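Local coordinates for DNA repair protein XRCC1 (Homo sapiens, PDB 3LQC) that acts as a scaffold in DNA single-strand break repair, assembling repair protein complexes and binding poly-ADP-ribosylated PARP1 to limit its activity, at residues A[14-17]-A[18-21]; A[93-96]-A[97-100]. All blocks are in the same frame, centred on the assembly; numbering follows the deposited sequence.

Contact 1 (14-17 with 18-21) and contact 2 (93-96 with 97-100) are both helix starts in the N-terminal domain of XRCC1, on opposite sides of the chain's centre, with their own centres 30 Å apart. Their nearest atoms stay about 14 Å apart, so they do not touch. Contact 1 opens helix 17-25 after strand 7-12, and contact 2 opens helix 96-101 after strand 85-92; these two strands are the outermost of the mixed sheet within this chain. Neither contact includes a residue of the carbonate pocket or sodium site. Contact 1 holds one half of the disulfide, whereas contact 2 reaches the other protein of the assembly.

Contact 1 (A[14-17]-A[18-21]); sequences SQDS and THCA
Gln15 lies along the first helical turn, its CB 3.6 Å from His19 CB. Beyond CG the chain runs extended, which brings CD to 3.7 Å from Cys20 CA and lets OE1 continue to a hydrogen bond with Asn23 ND2. Shortening this side chain to an alanine would probably leave Asn23 without that acceptor and remove the cover over Cys20 CA. Asp16 follows at the N-cap of helix 17-25. Its CG stands between the backbone N and the carbonyl carbon (chi1 67°), a turn that swings OD1 over the helix start. There the one oxygen accepts two bonds: His19 N reaches it from 3.1 Å, the capping bond, and His19 ND1 from 3.0 Å. The two donors arrive from opposite faces of the carboxylate plane, ND1 on the syn side. Carboxylate and imidazole planes are 45° apart, and the bond from ND1 is bent (139° at the hydrogen), consistent with one oxygen serving both backbone and ring. The nearby carboxylate is likely to favour a protonated imidazole. Behind the cap, Asp16 O receives Cys20 N at 2.8 Å, the first regular helical bond, while Cys20 SG forms the disulfide with Cys12 and so ties the helix to strand 7-12. The side chain of buried Ser17 packs on Leu47 and Leu49 of strand 42-49, and its OG is hydrogen-bonded to Glu53 OE2. Its carbonyl O accepts from Ala21 N at 2.9 Å, carrying the helical bonding one residue further.

Contact 2 (A[93-96]-A[97-100]); sequences FMSP and SESR
Glu98 folds back over Ser95, and its atoms can be followed outward one by one. CG is anti to the carbonyl carbon (chi1 -76°), which sets the chain beside the N-cap: CB lies 3.3 Å and CG 3.2 Å from Ser95 OG, and CD stays beside the same hydroxyl. At the tip, OE1 accepts Ser95 N at 2.7 Å, nearly along its C-O axis and almost straight (166° at the hydrogen). The same oxygen takes a second bond from Ser95 OG, 2.9 Å away and above the carboxylate plane. OE2 turns to Arg107 in a salt bridge and to Asn104. Ser95 OG in turn accepts Glu98 N at 2.9 Å; these reciprocal bonds define a capping box at the start of helix 96-101. Further round, Ser95 O is gripped twice, by Ser99 N and by Ser99 OG, each at 2.7 Å. Pro96 O sits over the centre of one face of the Arg100 guanidinium, 3.6 Å from its plane. Outside the two segments, Arg100 NH2 pairs in a salt bridge with an acidic side chain of the other protein chain. Three donors from the protein and a cationic partner surround the Glu98 carboxylate at a helix N-terminus, so it is probably held ionised.

Contact 1 (A[14-17]-A[18-21])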
# COMPACT_ATOMS: atom_id res chain seq x y z
N SER A 14 -38.27 -8.02 8.84
CA SER A 14 -38.63 -7.28 10.04
C SER A 14 -37.42 -7.12 10.93
O SER A 14 -37.45 -7.41 12.14
CB SER A 14 -39.78 -7.97 10.78
OG SER A 14 -40.95 -7.95 9.98
N GLN A 15 -36.34 -6.64 10.32
CA GLN A 15 -35.09 -6.43 11.01
C GLN A 15 -34.25 -5.41 10.27
O GLN A 15 -34.32 -5.31 9.04
CB GLN A 15 -34.33 -7.75 11.15
CG GLN A 15 -34.44 -8.66 9.95
CD GLN A 15 -33.85 -10.04 10.20
OE1 GLN A 15 -33.17 -10.27 11.19
NE2 GLN A 15 -34.12 -10.96 9.28
N ASP A 16 -33.47 -4.62 11.02
CA ASP A 16 -32.53 -3.71 10.39
C ASP A 16 -31.25 -4.46 10.00
O ASP A 16 -31.02 -5.59 10.43
CB ASP A 16 -32.23 -2.50 11.28
CG ASP A 16 -31.49 -2.85 12.56
OD1 ASP A 16 -31.34 -4.05 12.87
OD2 ASP A 16 -31.04 -1.91 13.26
N SER A 17 -30.45 -3.82 9.15
CA SER A 17 -29.19 -4.39 8.68
C SER A 17 -28.41 -5.14 9.76
O SER A 17 -27.97 -6.28 9.56
CB SER A 17 -28.32 -3.28 8.12
OG SER A 17 -28.13 -2.29 9.11
N THR A 18 -28.23 -4.50 10.91
CA THR A 18 -27.52 -5.10 12.02
C THR A 18 -28.13 -6.42 12.48
O THR A 18 -27.42 -7.41 12.68
CB THR A 18 -27.44 -4.14 13.21
OG1 THR A 18 -26.72 -2.96 12.82
CG2 THR A 18 -26.75 -4.80 14.39
N HIS A 19 -29.45 -6.45 12.65
CA HIS A 19 -30.15 -7.66 13.09
C HIS A 19 -30.14 -8.72 12.00
O HIS A 19 -30.00 -9.92 12.27
CB HIS A 19 -31.59 -7.33 13.48
CG HIS A 19 -31.77 -6.94 14.92
ND1 HIS A 19 -31.45 -5.69 15.40
CD2 HIS A 19 -32.24 -7.64 15.98
CE1 HIS A 19 -31.71 -5.63 16.69
NE2 HIS A 19 -32.19 -6.80 17.07
N CYS A 20 -30.29 -8.27 10.77
CA CYS A 20 -30.29 -9.16 9.62
C CYS A 20 -28.95 -9.88 9.51
O CYS A 20 -28.90 -11.10 9.32
CB CYS A 20 -30.59 -8.36 8.36
SG CYS A 20 -30.95 -9.36 6.94
N ALA A 21 -27.86 -9.13 9.65
CA ALA A 21 -26.52 -9.70 9.61
C ALA A 21 -26.29 -10.73 10.73
O ALA A 21 -25.87 -11.86 10.48
CB ALA A 21 -25.46 -8.60 9.68

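Contact 2 (A[93-96]-A[97-100])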
# COMPACT_ATOMS: atom_id res chain seq x y z
N PHE A 93 -7.55 -6.86 7.41
CA PHE A 93 -7.84 -7.51 8.67
C PHE A 93 -6.80 -8.57 8.99
O PHE A 93 -6.58 -8.90 10.15
CB PHE A 93 -9.24 -8.11 8.67
CG PHE A 93 -10.32 -7.10 8.91
CD1 PHE A 93 -10.84 -6.91 10.18
CD2 PHE A 93 -10.77 -6.30 7.87
CE1 PHE A 93 -11.81 -5.96 10.40
CE2 PHE A 93 -11.74 -5.35 8.10
CZ PHE A 93 -12.26 -5.18 9.36
N MET A 94 -6.15 -9.08 7.95
CA MET A 94 -5.03 -10.01 8.13
C MET A 94 -3.99 -9.78 7.05
O MET A 94 -4.33 -9.43 5.92
CB MET A 94 -5.50 -11.46 8.05
CG MET A 94 -6.60 -11.81 9.02
SD MET A 94 -7.10 -13.53 8.86
CE MET A 94 -5.68 -14.39 9.51
N SER A 95 -2.73 -10.00 7.40
CA SER A 95 -1.66 -9.99 6.41
C SER A 95 -1.65 -11.34 5.72
O SER A 95 -2.27 -12.29 6.20
CB SER A 95 -0.31 -9.78 7.09
OG SER A 95 -0.02 -10.88 7.92
N PRO A 96 -0.95 -11.43 4.58
CA PRO A 96 -0.75 -12.73 3.93
C PRO A 96 -0.11 -13.76 4.86
O PRO A 96 -0.55 -14.91 4.86
CB PRO A 96 0.17 -12.38 2.76
CG PRO A 96 -0.19 -10.97 2.42
CD PRO A 96 -0.46 -10.31 3.75
N SER A 97 0.90 -13.34 5.64
CA SER A 97 1.54 -14.21 6.62
C SER A 97 0.52 -14.73 7.61
O SER A 97 0.39 -15.94 7.83
CB SER A 97 2.61 -13.47 7.45
OG SER A 97 3.35 -12.55 6.68
N GLU A 98 -0.20 -13.79 8.23
CA GLU A 98 -1.19 -14.13 9.23
C GLU A 98 -2.25 -15.04 8.63
O GLU A 98 -2.67 -16.00 9.27
CB GLU A 98 -1.84 -12.86 9.77
CG GLU A 98 -0.97 -12.10 10.73
CD GLU A 98 -1.43 -10.68 10.93
OE1 GLU A 98 -1.94 -10.09 9.95
OE2 GLU A 98 -1.28 -10.16 12.05
N SER A 99 -2.66 -14.72 7.41
CA SER A 99 -3.65 -15.51 6.70
C SER A 99 -3.20 -16.95 6.63
O SER A 99 -3.97 -17.86 6.93
CB SER A 99 -3.87 -14.97 5.29
OG SER A 99 -4.47 -13.69 5.33
N ARG A 100 -1.93 -17.15 6.27
CA ARG A 100 -1.36 -18.49 6.15
C ARG A 100 -1.15 -19.18 7.49
O ARG A 100 -1.30 -20.39 7.60
CB ARG A 100 -0.04 -18.45 5.36
CG ARG A 100 -0.23 -18.31 3.84
CD ARG A 100 1.08 -18.45 3.10
NE ARG A 100 2.08 -17.50 3.58
CZ ARG A 100 2.30 -16.31 3.04
NH1 ARG A 100 1.61 -15.91 1.99
NH2 ARG A 100 3.23 -15.51 3.55